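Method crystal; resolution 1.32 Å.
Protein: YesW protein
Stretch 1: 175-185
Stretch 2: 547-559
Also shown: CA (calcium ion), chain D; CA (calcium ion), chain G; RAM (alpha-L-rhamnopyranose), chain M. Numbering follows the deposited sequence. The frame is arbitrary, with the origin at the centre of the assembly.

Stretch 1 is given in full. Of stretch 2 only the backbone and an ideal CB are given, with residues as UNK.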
# COMPACT_ATOMS: atom_id res chain seq x y z
N GLY A 175 -15.09 -0.04 -9.54
CA GLY A 175 -14.10 -0.78 -10.34
C GLY A 175 -12.71 -0.38 -9.89
O GLY A 175 -12.53 0.63 -9.21
N ALA A 176 -11.72 -1.18 -10.27
CA ALA A 176 -10.35 -1.00 -9.78
C ALA A 176 -9.78 0.39 -10.03
O ALA A 176 -8.99 0.90 -9.23
CB ALA A 176 -9.44 -2.06 -10.37
N HIS A 177 -10.16 0.99 -11.16
CA HIS A 177 -9.49 2.20 -11.63
C HIS A 177 -10.21 3.48 -11.25
O HIS A 177 -9.73 4.56 -11.60
CB HIS A 177 -9.26 2.09 -13.13
CG HIS A 177 -8.49 0.87 -13.48
ND1 HIS A 177 -7.16 0.72 -13.14
CD2 HIS A 177 -8.88 -0.30 -14.03
CE1 HIS A 177 -6.76 -0.49 -13.51
NE2 HIS A 177 -7.78 -1.12 -14.05
N TYR A 178 -11.32 3.34 -10.53
CA TYR A 178 -12.12 4.50 -10.15
C TYR A 178 -11.67 5.07 -8.78
O TYR A 178 -10.72 5.84 -8.74
CB TYR A 178 -13.62 4.16 -10.24
CG TYR A 178 -14.07 3.88 -11.67
CD1 TYR A 178 -14.35 4.94 -12.56
CD2 TYR A 178 -14.15 2.57 -12.16
CE1 TYR A 178 -14.73 4.69 -13.87
CE2 TYR A 178 -14.54 2.31 -13.48
CZ TYR A 178 -14.82 3.38 -14.32
OH TYR A 178 -15.18 3.14 -15.63
N THR A 179 -12.30 4.67 -7.68
CA THR A 179 -11.94 5.22 -6.36
C THR A 179 -10.55 4.77 -5.94
O THR A 179 -10.25 3.57 -5.90
CB THR A 179 -12.96 4.79 -5.29
OG1 THR A 179 -14.25 5.31 -5.64
CG2 THR A 179 -12.57 5.33 -3.92
N GLN A 180 -9.72 5.76 -5.61
CA GLN A 180 -8.37 5.58 -5.09
C GLN A 180 -8.32 6.35 -3.77
O GLN A 180 -8.38 7.58 -3.77
CB GLN A 180 -7.34 6.12 -6.09
CG GLN A 180 -7.56 5.68 -7.54
CD GLN A 180 -7.66 4.17 -7.72
OE1 GLN A 180 -7.10 3.38 -6.95
NE2 GLN A 180 -8.38 3.77 -8.76
N PHE A 181 -8.27 5.64 -2.65
CA PHE A 181 -8.45 6.29 -1.35
C PHE A 181 -7.17 6.41 -0.54
O PHE A 181 -6.44 5.44 -0.35
CB PHE A 181 -9.61 5.66 -0.56
CG PHE A 181 -9.42 4.20 -0.21
CD1 PHE A 181 -9.06 3.82 1.08
CD2 PHE A 181 -9.63 3.19 -1.16
CE1 PHE A 181 -8.90 2.48 1.41
CE2 PHE A 181 -9.46 1.85 -0.83
CZ PHE A 181 -9.09 1.50 0.45
N MET A 182 -6.91 7.63 -0.09
CA MET A 182 -5.70 7.93 0.67
C MET A 182 -6.03 8.10 2.13
O MET A 182 -6.92 8.87 2.49
CB MET A 182 -5.04 9.20 0.13
CG MET A 182 -4.34 9.01 -1.21
SD MET A 182 -3.03 7.77 -1.15
CE MET A 182 -3.73 6.46 -2.17
N VAL A 183 -5.30 7.38 2.96
CA VAL A 183 -5.48 7.46 4.41
C VAL A 183 -4.18 7.95 5.00
O VAL A 183 -3.14 7.30 4.85
CB VAL A 183 -5.88 6.09 5.02
CG1 VAL A 183 -6.13 6.23 6.52
CG2 VAL A 183 -7.11 5.52 4.30
N TYR A 184 -4.21 9.10 5.67
CA TYR A 184 -2.97 9.69 6.15
C TYR A 184 -3.28 10.86 7.05
O TYR A 184 -4.31 11.50 6.90
CB TYR A 184 -2.10 10.17 4.97
CG TYR A 184 -0.62 10.00 5.25
CD1 TYR A 184 -0.00 8.77 5.04
CD2 TYR A 184 0.15 11.06 5.74
CE1 TYR A 184 1.34 8.60 5.30
CE2 TYR A 184 1.51 10.88 6.02
CZ TYR A 184 2.10 9.65 5.79
OH TYR A 184 3.43 9.43 6.06
N ASP A 185 -2.37 11.13 7.98
CA ASP A 185 -2.45 12.35 8.78
C ASP A 185 -1.87 13.49 7.94
O ASP A 185 -0.69 13.82 8.05
CB ASP A 185 -1.69 12.19 10.10
CG ASP A 185 -1.76 13.42 10.97
OD1 ASP A 185 -2.61 14.30 10.71
OD2 ASP A 185 -0.94 13.49 11.91
N UNK A 547 8.43 2.82 2.53
CA UNK A 547 7.50 1.75 2.87
C UNK A 547 6.16 2.33 3.32
O UNK A 547 5.10 1.87 2.88
CB UNK A 547 8.09 0.86 3.96
N UNK A 548 6.19 3.31 4.21
CA UNK A 548 4.94 3.87 4.74
C UNK A 548 4.08 4.43 3.61
O UNK A 548 2.85 4.30 3.60
CB UNK A 548 5.23 4.96 5.77
N UNK A 549 4.74 5.09 2.66
CA UNK A 549 4.03 5.64 1.51
C UNK A 549 3.49 4.53 0.61
O UNK A 549 2.41 4.69 0.04
CB UNK A 549 4.95 6.56 0.71
N UNK A 550 4.22 3.43 0.49
CA UNK A 550 3.74 2.25 -0.23
C UNK A 550 2.46 1.66 0.35
O UNK A 550 1.57 1.23 -0.39
CB UNK A 550 4.83 1.18 -0.24
N UNK A 551 2.35 1.68 1.67
CA UNK A 551 1.12 1.19 2.30
C UNK A 551 -0.04 2.12 1.94
O UNK A 551 -1.13 1.66 1.62
CB UNK A 551 1.28 1.09 3.82
N UNK A 552 0.22 3.43 1.91
CA UNK A 552 -0.83 4.37 1.52
C UNK A 552 -1.32 4.14 0.09
O UNK A 552 -2.52 4.25 -0.15
CB UNK A 552 -0.32 5.81 1.66
N UNK A 553 -0.43 3.81 -0.85
CA UNK A 553 -0.88 3.57 -2.23
C UNK A 553 -1.15 2.11 -2.56
O UNK A 553 -1.51 1.81 -3.70
CB UNK A 553 0.17 4.11 -3.21
N UNK A 554 -1.03 1.20 -1.59
CA UNK A 554 -1.21 -0.21 -1.91
C UNK A 554 -2.55 -0.50 -2.60
O UNK A 554 -2.62 -1.28 -3.55
CB UNK A 554 -1.10 -1.04 -0.63
N UNK A 555 -3.61 0.16 -2.14
CA UNK A 555 -4.93 -0.10 -2.71
C UNK A 555 -5.07 0.33 -4.16
O UNK A 555 -5.93 -0.19 -4.86
CB UNK A 555 -6.00 0.61 -1.87
N UNK A 556 -4.28 1.30 -4.59
CA UNK A 556 -4.64 1.96 -5.84
C UNK A 556 -4.55 1.03 -7.04
O UNK A 556 -3.60 0.24 -7.19
CB UNK A 556 -3.74 3.18 -6.07
N UNK A 557 -5.58 1.14 -7.87
CA UNK A 557 -5.68 0.41 -9.13
C UNK A 557 -5.13 -1.01 -8.97
O UNK A 557 -5.67 -1.77 -8.16
CB UNK A 557 -4.93 1.15 -10.24
N UNK A 558 -4.11 -1.40 -9.72
CA UNK A 558 -3.55 -2.74 -9.56
C UNK A 558 -2.50 -2.78 -8.47
O UNK A 558 -1.32 -2.51 -8.69
CB UNK A 558 -2.95 -3.23 -10.88
N UNK A 559 -2.98 -3.15 -7.27
CA UNK A 559 -2.19 -3.13 -6.04
C UNK A 559 -0.81 -3.72 -6.25
O UNK A 559 -0.69 -4.83 -6.77
CB UNK A 559 -2.91 -3.89 -4.93
CA CA D . -6.91 -1.83 -6.13
CA CA G . -4.98 14.82 10.90
C1 RAM M . -9.79 -6.40 -11.90
C2 RAM M . -8.62 -6.88 -12.75
C3 RAM M . -8.48 -8.41 -12.69
C4 RAM M . -9.80 -9.10 -13.03
C5 RAM M . -10.92 -8.54 -12.14
C6 RAM M . -12.27 -9.11 -12.56
O1 RAM M . -9.47 -6.51 -10.53
O2 RAM M . -8.85 -6.46 -14.08
O3 RAM M . -7.46 -8.86 -13.57
O4 RAM M . -9.67 -10.50 -12.88
O5 RAM M . -10.97 -7.11 -12.21

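Position 547 opens a helix, and its ideal CB has no atom of stretch 1 within 5.5 Å. Stretch 1 therefore sets no preference; the residue is Tyr547.

At 548, CA-to-CB points toward stretch 1 and the ideal CB lies 4.8 Å from Tyr184 OH. A long side chain could run along the tyrosine ring, and one with donors could also use the carbonyl of Val183; lysine, glutamine or arginine would suit. The residue is Arg548. Its CG packs 3.8 Å from Tyr184 OH, one guanidinium face lies over Tyr184 CE1, and NH1 donates to water 4 (2.8 Å from Arg548 NH1 to the water O), which donates to Val183 O.

Position 549 points sideways, with nothing near its CB, so only a side chain of some length could reach Tyr184; leucine or methionine would do. Leu549 brings CD2 to 4.3 Å from Tyr184 CE1.

Positions 550 and 551 have helical angles and CBs out of reach of stretch 1. At 550 an ideal CB would sit 3.2 Å from the carbonyl O of 547, a crowding that a residue without CB avoids. They are Gly550 and Ile551.

At 552, CA-to-CB points toward the strand, and the ideal CB has Met182 SD at 4.4 Å, Tyr184 CD1 at 4.5 Å and Val183 O at 4.5 Å. Little space remains, which favours a small residue such as alanine, serine or glycine. Ala552 places its methyl against Met182 and Tyr184, while water 3 donates to both Ala552 O (2.7 Å from the water O) and Phe181 O (2.9 Å).

Position 553 has its ideal CB 4.7 Å from Met182 CE, but points sideways, leaving the choice wide. Trp553 touches that methyl through CB and sends its ring away. Position 554 has no neighbour in stretch 1; it is Gln554.

At 555, CA-to-CB points toward stretch 1, 3.8 Å from Phe181 CE2, with backbone N and O of Phe181 beyond. A compact polar or flat side chain suits, such as asparagine, aspartate or serine. In Asn555, CG lies over one face of the Phe181 ring; the carbonyl O binds calcium (2.3 Å from Asn555 O to CA of chain D).

At 556, phi/psi of -66/136 leaves the helical region, and Met182 CE lies 5.1 Å from the ideal CB, inviting an aliphatic group. Ile556 sets CG2 3.5 Å from Met182 CE.

Position 557 has positive phi (39/-121), which favours glycine, yet its ideal CB, 3.7 Å from His177 ND1, leaves room for a methyl. In Ala557, N donates to Gln180 OE1 (2.9 Å, 155°), and CA makes a CA-H...O contact with Ala176 O (3.3 Å).

At 558 the ideal CB lies 5.4 Å from His177 CE1, so an aromatic could reach the imidazole. Tyr558 presents its ring face to the His177 edge, centroids 4.7 Å apart.

Position 559 is distant from stretch 1, but nearby calcium suits an oxygen ligand. Asn559 OD1 binds CA of chain D.

Stretch 2, residues 547-559: YRLGIAWQNIAYN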
# COMPACT_ATOMS: atom_id res chain seq x y z
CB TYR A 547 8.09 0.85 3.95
CG TYR A 547 7.24 -0.37 4.24
CD1 TYR A 547 7.53 -1.59 3.65
CD2 TYR A 547 6.16 -0.29 5.10
CE1 TYR A 547 6.74 -2.72 3.90
CE2 TYR A 547 5.36 -1.39 5.37
CZ TYR A 547 5.67 -2.60 4.78
OH TYR A 547 4.86 -3.67 5.07
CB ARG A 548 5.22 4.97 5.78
CG ARG A 548 3.97 5.67 6.33
CD ARG A 548 3.10 4.66 7.04
NE ARG A 548 1.80 5.16 7.50
CZ ARG A 548 0.67 5.08 6.79
NH1 ARG A 548 0.67 4.63 5.54
NH2 ARG A 548 -0.47 5.51 7.33
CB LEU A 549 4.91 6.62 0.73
CG LEU A 549 5.40 7.81 1.57
CD1 LEU A 549 6.26 8.72 0.72
CD2 LEU A 549 4.25 8.58 2.19
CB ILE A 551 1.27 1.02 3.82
CG1 ILE A 551 2.40 0.02 4.13
CG2 ILE A 551 -0.05 0.58 4.44
CD1 ILE A 551 2.34 -1.30 3.36
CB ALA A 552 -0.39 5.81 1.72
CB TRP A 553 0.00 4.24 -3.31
CG TRP A 553 1.49 3.94 -3.31
CD1 TRP A 553 2.48 4.87 -3.13
CD2 TRP A 553 2.16 2.69 -3.58
NE1 TRP A 553 3.70 4.28 -3.25
CE2 TRP A 553 3.55 2.94 -3.50
CE3 TRP A 553 1.73 1.37 -3.84
CZ2 TRP A 553 4.51 1.95 -3.69
CZ3 TRP A 553 2.69 0.38 -4.01
CH2 TRP A 553 4.06 0.68 -3.93
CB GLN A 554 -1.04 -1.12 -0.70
CG GLN A 554 -0.96 -2.59 -1.10
CD GLN A 554 -0.59 -3.48 0.07
OE1 GLN A 554 -1.35 -4.38 0.45
NE2 GLN A 554 0.56 -3.22 0.67
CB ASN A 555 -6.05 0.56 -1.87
CG ASN A 555 -6.06 2.08 -1.96
OD1 ASN A 555 -5.43 2.77 -1.13
ND2 ASN A 555 -6.80 2.61 -2.90
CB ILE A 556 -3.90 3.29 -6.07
CG1 ILE A 556 -2.47 3.05 -6.55
CG2 ILE A 556 -3.98 4.18 -4.83
CD1 ILE A 556 -1.74 4.33 -6.92
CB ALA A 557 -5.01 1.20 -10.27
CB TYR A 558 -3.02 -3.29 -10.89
CG TYR A 558 -4.10 -3.53 -11.94
CD1 TYR A 558 -5.45 -3.59 -11.62
CD2 TYR A 558 -3.74 -3.70 -13.28
CE1 TYR A 558 -6.42 -3.81 -12.60
CE2 TYR A 558 -4.71 -3.93 -14.26
CZ TYR A 558 -6.05 -3.97 -13.91
OH TYR A 558 -7.03 -4.18 -14.85
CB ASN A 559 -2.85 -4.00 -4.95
CG ASN A 559 -4.33 -3.69 -4.71
OD1 ASN A 559 -5.07 -3.28 -5.60
ND2 ASN A 559 -4.77 -3.97 -3.49
O HOH W 1 -8.43 -0.07 -6.67
O HOH W 2 -8.83 1.62 -4.52
O HOH W 3 -4.43 4.90 1.60
O HOH W 4 -2.04 4.79 4.71
O HOH W 5 -8.32 -3.22 -7.32
O HOH W 6 -7.05 15.44 12.07
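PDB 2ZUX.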